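Long-range contacts in alpha-fucosidase GH29 (Fusarium graminearum, PDB 4PSR), which hydrolyses alpha-linked L-fucose as a family GH29 glycosidase, probably including the alpha-1,6-linked core fucose of N-glycans on glycoproteins: residues Gly514-Ala518 and Ala532-Glu538; Phe553-Phe558 and Ser576-Val581. The contacts are given in a common frame with arbitrary orientation. Residue numbers count along the deposited sequence, not the author numbering.

Contact 1. Residues Gly514-Ala518 and Ala532-Glu538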
loop_
_atom_site.group_PDB
_atom_site.type_symbol
_atom_site.label_atom_id
_atom_site.label_comp_id
_atom_site.label_asym_id
_atom_site.label_seq_id
_atom_site.Cartn_x
_atom_site.Cartn_y
_atom_site.Cartn_z
ATOM N N GLY A 514 24.017 -24.073 2.395
ATOM C CA GLY A 514 24.212 -22.958 1.489
ATOM C C GLY A 514 23.110 -21.931 1.652
ATOM O O GLY A 514 22.420 -21.907 2.674
ATOM N N LYS A 515 22.950 -21.089 0.636
ATOM C CA LYS A 515 21.860 -20.119 0.588
ATOM C C LYS A 515 20.551 -20.887 0.574
ATOM O O LYS A 515 20.466 -21.928 -0.060
ATOM C CB LYS A 515 21.959 -19.277 -0.685
ATOM C CG LYS A 515 23.336 -18.703 -0.934
ATOM C CD LYS A 515 23.328 -17.697 -2.080
ATOM C CE LYS A 515 23.096 -18.358 -3.432
ATOM N NZ LYS A 515 23.014 -17.340 -4.518
ATOM N N GLY A 516 19.534 -20.389 1.270
ATOM C CA GLY A 516 18.252 -21.057 1.258
ATOM C C GLY A 516 17.065 -20.143 1.426
ATOM O O GLY A 516 17.203 -18.997 1.860
ATOM N N VAL A 517 15.901 -20.697 1.111
ATOM C CA VAL A 517 14.627 -19.997 1.213
ATOM C C VAL A 517 13.633 -20.954 1.852
ATOM O O VAL A 517 13.439 -22.076 1.363
ATOM C CB VAL A 517 14.100 -19.557 -0.167
ATOM C CG1 VAL A 517 12.725 -18.896 -0.043
ATOM C CG2 VAL A 517 15.089 -18.597 -0.823
ATOM N N ALA A 518 13.001 -20.524 2.942
ATOM C CA ALA A 518 11.883 -21.265 3.541
ATOM C C ALA A 518 10.572 -20.951 2.795
ATOM O O ALA A 518 10.361 -19.809 2.344
ATOM C CB ALA A 518 11.753 -20.931 4.993
ATOM N N ALA A 532 13.184 -13.833 -3.436
ATOM C CA ALA A 532 13.446 -14.357 -2.094
ATOM C C ALA A 532 14.914 -14.673 -1.903
ATOM O O ALA A 532 15.331 -14.951 -0.775
ATOM C CB ALA A 532 12.622 -15.600 -1.848
ATOM N N GLY A 533 15.680 -14.675 -2.986
ATOM C CA GLY A 533 17.135 -14.767 -2.916
ATOM C C GLY A 533 17.734 -16.043 -3.482
ATOM O O GLY A 533 18.924 -16.286 -3.268
ATOM N N LEU A 534 16.950 -16.857 -4.186
ATOM C CA LEU A 534 17.489 -18.066 -4.814
ATOM C C LEU A 534 16.786 -18.332 -6.133
ATOM O O LEU A 534 15.673 -18.852 -6.179
ATOM C CB LEU A 534 17.356 -19.270 -3.884
ATOM C CG LEU A 534 17.989 -20.598 -4.308
ATOM C CD1 LEU A 534 19.484 -20.431 -4.593
ATOM C CD2 LEU A 534 17.774 -21.647 -3.212
ATOM N N LYS A 535 17.452 -17.952 -7.207
ATOM C CA LYS A 535 16.994 -18.261 -8.543
ATOM C C LYS A 535 16.762 -19.757 -8.619
ATOM O O LYS A 535 17.582 -20.556 -8.145
ATOM C CB LYS A 535 18.028 -17.844 -9.595
ATOM C CG LYS A 535 18.313 -16.350 -9.625
ATOM C CD LYS A 535 19.397 -16.023 -10.644
ATOM C CE LYS A 535 19.697 -14.530 -10.695
ATOM N NZ LYS A 535 20.742 -14.203 -11.710
ATOM N N PRO A 536 15.639 -20.165 -9.206
ATOM C CA PRO A 536 15.286 -21.581 -9.094
ATOM C C PRO A 536 16.277 -22.500 -9.836
ATOM O O PRO A 536 16.472 -23.637 -9.420
ATOM C CB PRO A 536 13.872 -21.640 -9.686
ATOM C CG PRO A 536 13.691 -20.381 -10.461
ATOM C CD PRO A 536 14.564 -19.358 -9.811
ATOM N N GLU A 537 16.908 -21.984 -10.886
ATOM C CA GLU A 537 17.962 -22.727 -11.581
ATOM C C GLU A 537 19.129 -23.101 -10.659
ATOM O O GLU A 537 19.890 -24.021 -10.981
ATOM C CB GLU A 537 18.494 -21.914 -12.770
ATOM C CG GLU A 537 19.525 -20.855 -12.405
ATOM C CD GLU A 537 19.460 -19.602 -13.262
ATOM O OE1 GLU A 537 20.533 -19.089 -13.648
ATOM O OE2 GLU A 537 18.346 -19.106 -13.523
ATOM N N GLU A 538 19.281 -22.391 -9.538
ATOM C CA GLU A 538 20.384 -22.618 -8.597
ATOM C C GLU A 538 20.020 -23.531 -7.427
ATOM O O GLU A 538 20.859 -23.812 -6.567
ATOM C CB GLU A 538 20.912 -21.291 -8.049
ATOM C CG GLU A 538 21.578 -20.437 -9.121
ATOM C CD GLU A 538 22.178 -19.155 -8.585
ATOM O OE1 GLU A 538 22.519 -19.102 -7.386
ATOM O OE2 GLU A 538 22.318 -18.201 -9.377
#
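Lys515 makes the first approach. Its CB points toward 532-538, and the aliphatic part of its chain runs past Leu534, with Lys515 CE 4.3 Å from Leu534 CD1. The amine goes further, to Glu538: Lys515 NZ lies 3.4 Å from Glu538 OE1, a salt bridge whose hydrogen bond is long and weak. Glu538 is held in position by a short 3-10 turn, in which Glu538 N bonds Lys535 O at 2.9 Å. Gly516 would direct a CB away, so the next real contact comes from Val517, on the edge strand. With its CB toward the partner, Val517 spreads over the end of helix 526-532: Val517 CG1 meets Ala532 CB at 3.8 Å, and Val517 CG2 sits 3.9 Å from Leu534 CB. Between these two partners Gly533, at positive phi, ends the helix in a Schellman motif and turns the chain so that Leu534 can also pack on Val506 of the neighbouring strand 504-507. No backbone hydrogen bond links the two segments. The contact is thus mainly van der Waals packing of Val517 and the Lys515 methylenes on Ala532 and Leu534, with one weak ion pair at its exposed edge.

Contact 2. Residues Phe553-Phe558 and Ser576-Val581. With NAG (2-acetamido-2-deoxy-beta-D-glucopyranose), chain C; NAG (2-acetamido-2-deoxy-beta-D-glucopyranose), chain B; MAN (alpha-D-mannopyranose), chain D.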
loop_
_atom_site.group_PDB
_atom_site.type_symbol
_atom_site.label_atom_id
_atom_site.label_comp_id
_atom_site.label_asym_id
_atom_site.label_seq_id
_atom_site.Cartn_x
_atom_site.Cartn_y
_atom_site.Cartn_z
ATOM N N PHE A 553 8.222 -27.941 -10.706
ATOM C CA PHE A 553 7.912 -27.767 -12.118
ATOM C C PHE A 553 9.103 -27.203 -12.872
ATOM O O PHE A 553 9.802 -26.333 -12.361
ATOM C CB PHE A 553 6.750 -26.781 -12.295
ATOM C CG PHE A 553 5.423 -27.325 -11.886
ATOM C CD1 PHE A 553 5.004 -27.246 -10.571
ATOM C CD2 PHE A 553 4.577 -27.889 -12.822
ATOM C CE1 PHE A 553 3.773 -27.736 -10.197
ATOM C CE2 PHE A 553 3.342 -28.380 -12.444
ATOM C CZ PHE A 553 2.949 -28.305 -11.134
ATOM N N SER A 554 9.309 -27.629 -14.118
ATOM C CA SER A 554 10.402 -27.065 -14.912
ATOM C C SER A 554 10.139 -25.631 -15.377
ATOM O O SER A 554 11.063 -24.843 -15.541
ATOM C CB SER A 554 10.701 -27.946 -16.135
ATOM O OG SER A 554 9.542 -28.196 -16.909
ATOM N N GLY A 555 8.870 -25.299 -15.580
ATOM C CA GLY A 555 8.496 -24.017 -16.124
ATOM C C GLY A 555 8.513 -22.899 -15.094
ATOM O O GLY A 555 8.564 -23.148 -13.883
ATOM N N PHE A 556 8.454 -21.683 -15.623
ATOM C CA PHE A 556 8.491 -20.405 -14.890
ATOM C C PHE A 556 7.308 -20.300 -13.912
ATOM O O PHE A 556 7.449 -19.750 -12.805
ATOM C CB PHE A 556 8.447 -19.320 -15.993
ATOM C CG PHE A 556 8.447 -17.877 -15.528
ATOM C CD1 PHE A 556 9.627 -17.220 -15.188
ATOM C CD2 PHE A 556 7.273 -17.133 -15.575
ATOM C CE1 PHE A 556 9.616 -15.859 -14.807
ATOM C CE2 PHE A 556 7.254 -15.781 -15.213
ATOM C CZ PHE A 556 8.425 -15.143 -14.841
ATOM N N ARG A 557 6.164 -20.861 -14.290
ATOM C CA ARG A 557 4.924 -20.657 -13.547
ATOM C C ARG A 557 4.005 -21.880 -13.651
ATOM O O ARG A 557 2.930 -21.822 -14.274
ATOM C CB ARG A 557 4.255 -19.379 -14.060
ATOM C CG ARG A 557 3.286 -18.725 -13.091
ATOM C CD ARG A 557 2.976 -17.286 -13.501
ATOM N NE ARG A 557 3.947 -16.301 -13.015
ATOM C CZ ARG A 557 4.326 -15.202 -13.671
ATOM N NH1 ARG A 557 3.861 -14.926 -14.887
ATOM N NH2 ARG A 557 5.195 -14.364 -13.129
ATOM N N PHE A 558 4.463 -23.002 -13.094
ATOM C CA PHE A 558 3.653 -24.207 -12.915
ATOM C C PHE A 558 3.221 -24.888 -14.212
ATOM O O PHE A 558 2.116 -25.400 -14.315
ATOM C CB PHE A 558 2.458 -23.903 -11.991
ATOM C CG PHE A 558 2.804 -22.941 -10.898
ATOM C CD1 PHE A 558 3.683 -23.313 -9.882
ATOM C CD2 PHE A 558 2.342 -21.624 -10.930
ATOM C CE1 PHE A 558 4.053 -22.422 -8.881
ATOM C CE2 PHE A 558 2.722 -20.724 -9.943
ATOM C CZ PHE A 558 3.606 -21.122 -8.925
ATOM N N SER A 576 16.960 -27.550 -13.178
ATOM C CA SER A 576 15.768 -28.375 -13.405
ATOM C C SER A 576 14.464 -27.781 -12.856
ATOM O O SER A 576 13.384 -28.234 -13.229
ATOM C CB SER A 576 15.950 -29.753 -12.788
ATOM O OG SER A 576 16.033 -29.680 -11.376
ATOM N N VAL A 577 14.556 -26.811 -11.951
ATOM C CA VAL A 577 13.349 -26.250 -11.327
ATOM C C VAL A 577 13.098 -24.831 -11.787
ATOM O O VAL A 577 14.011 -24.026 -11.817
ATOM C CB VAL A 577 13.469 -26.193 -9.801
ATOM C CG1 VAL A 577 12.160 -25.660 -9.195
ATOM C CG2 VAL A 577 13.782 -27.550 -9.244
ATOM N N GLY A 578 11.846 -24.529 -12.121
ATOM C CA GLY A 578 11.428 -23.159 -12.384
ATOM C C GLY A 578 10.405 -22.634 -11.374
ATOM O O GLY A 578 10.299 -21.427 -11.166
ATOM N N SER A 579 9.650 -23.534 -10.775
ATOM C CA SER A 579 8.568 -23.154 -9.865
ATOM C C SER A 579 8.192 -24.338 -8.981
ATOM O O SER A 579 8.473 -25.504 -9.321
ATOM C CB SER A 579 7.354 -22.604 -10.643
ATOM O OG SER A 579 6.926 -23.483 -11.676
ATOM N N ILE A 580 7.569 -24.056 -7.840
ATOM C CA ILE A 580 7.290 -25.081 -6.832
ATOM C C ILE A 580 5.921 -24.889 -6.189
ATOM O O ILE A 580 5.543 -23.755 -5.892
ATOM C CB ILE A 580 8.358 -25.059 -5.698
ATOM C CG1 ILE A 580 9.775 -25.246 -6.269
ATOM C CG2 ILE A 580 8.031 -26.116 -4.626
ATOM C CD1 ILE A 580 10.900 -24.977 -5.264
ATOM N N VAL A 581 5.190 -25.981 -5.978
ATOM C CA VAL A 581 3.933 -25.971 -5.231
ATOM C C VAL A 581 4.112 -26.814 -3.986
ATOM O O VAL A 581 4.452 -27.996 -4.073
ATOM C CB VAL A 581 2.764 -26.548 -6.056
ATOM C CG1 VAL A 581 1.451 -26.564 -5.243
ATOM C CG2 VAL A 581 2.597 -25.757 -7.330
HETATM C C1 NAG C . -0.464 -15.864 -13.970
HETATM C C2 NAG C . -0.241 -16.753 -15.181
HETATM C C3 NAG C . -1.226 -17.906 -15.162
HETATM C C4 NAG C . -1.155 -18.643 -13.834
HETATM C C5 NAG C . -1.337 -17.656 -12.695
HETATM C C6 NAG C . -1.225 -18.290 -11.334
HETATM C C7 NAG C . 0.716 -15.698 -17.174
HETATM C C8 NAG C . 0.431 -14.932 -18.428
HETATM N N2 NAG C . -0.349 -16.010 -16.424
HETATM O O3 NAG C . -0.943 -18.786 -16.247
HETATM O O4 NAG C . -2.213 -19.593 -13.787
HETATM O O5 NAG C . -0.325 -16.639 -12.783
HETATM O O6 NAG C . 0.026 -18.950 -11.205
HETATM O O7 NAG C . 1.853 -16.016 -16.852
HETATM C C1 NAG B . 1.711 -11.353 -12.278
HETATM C C2 NAG B . 1.140 -12.327 -11.280
HETATM C C3 NAG B . 1.128 -13.723 -11.895
HETATM C C4 NAG B . 0.403 -13.709 -13.239
HETATM C C5 NAG B . 0.958 -12.601 -14.132
HETATM C C6 NAG B . 0.197 -12.433 -15.429
HETATM C C7 NAG B . 1.304 -12.138 -8.839
HETATM C C8 NAG B . 2.221 -12.111 -7.663
HETATM N N2 NAG B . 1.886 -12.306 -10.030
HETATM O O3 NAG B . 0.479 -14.608 -10.993
HETATM O O4 NAG B . 0.615 -14.935 -13.941
HETATM O O5 NAG B . 0.899 -11.342 -13.443
HETATM O O6 NAG B . -1.125 -11.985 -15.179
HETATM O O7 NAG B . 0.091 -12.005 -8.715
HETATM C C1 MAN D . -3.611 -27.240 -9.866
HETATM C C2 MAN D . -3.957 -27.993 -8.528
HETATM C C3 MAN D . -3.591 -27.134 -7.290
HETATM C C4 MAN D . -2.157 -26.562 -7.394
HETATM C C5 MAN D . -1.944 -25.908 -8.784
HETATM C C6 MAN D . -0.521 -25.467 -9.036
HETATM O O2 MAN D . -3.193 -29.141 -8.419
HETATM O O3 MAN D . -3.738 -27.865 -6.071
HETATM O O4 MAN D . -1.981 -25.571 -6.371
HETATM O O5 MAN D . -2.288 -26.836 -9.858
HETATM O O6 MAN D . -0.564 -24.136 -9.572
#
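Ser579 has more surface covered here than any other residue, and both its backbone and its hydroxyl are at work. Phe553 N donates to Ser579 O at 2.8 Å, while Ser579 N returns a bond to Phe553 O at 3.2 Å. That carbonyl also takes a bond from Gly578 N, 2.7 Å from Phe553 O, so Gly578 and Ser579 together face Phe553: a classic beta bulge. A CB on Gly578 would collide with the carbonyls of Ser554 and Gly555. From within the bulge, the Ser579 hydroxyl bridges the turning loop, Ser579 OG donating to Gly555 O at 2.8 Å and accepting from Phe558 N at 2.9 Å. Phe553, the next most covered, puts CE1 3.7 Å from Val581 CG2. Phe558, at positive phi, brings CD1 to 3.7 Å from the same Val581 CG2, and its ring edge faces O6 of NAG (chain C). Arg557, salt-bridged to Asp525, gives a 3.0 Å hydrogen bond from Arg557 NH1 to O7 of NAG (chain C), so the loop lies under an attached glycan. In the four-stranded antiparallel sheet, strand 579-584 runs between 522-524 and 548-553, and Phe556 packs against the start of helix 526-532.

In the fold
Both contacts belong to the C-terminal part of the chain, beyond the TIM barrel and the six-stranded antiparallel sheet that follows it. Contact 1 closes before contact 2 opens, and their centres are 13 Å apart. Each lies on its own four-stranded antiparallel sheet: 514-518 enters an outermost strand of one, while strands 548-553 and 579-584 are the inner pair of the other. Helix 526-532 connects them, ending at contact 1 and meeting the loop of contact 2 near its start. They also touch directly, Pro536 CB lying 3.2 Å from Val577 O. The helix and the turn after it therefore bridge the two sheets, and at contact 2 the loop and Val581 also meet an attached glycan, probably N-linked.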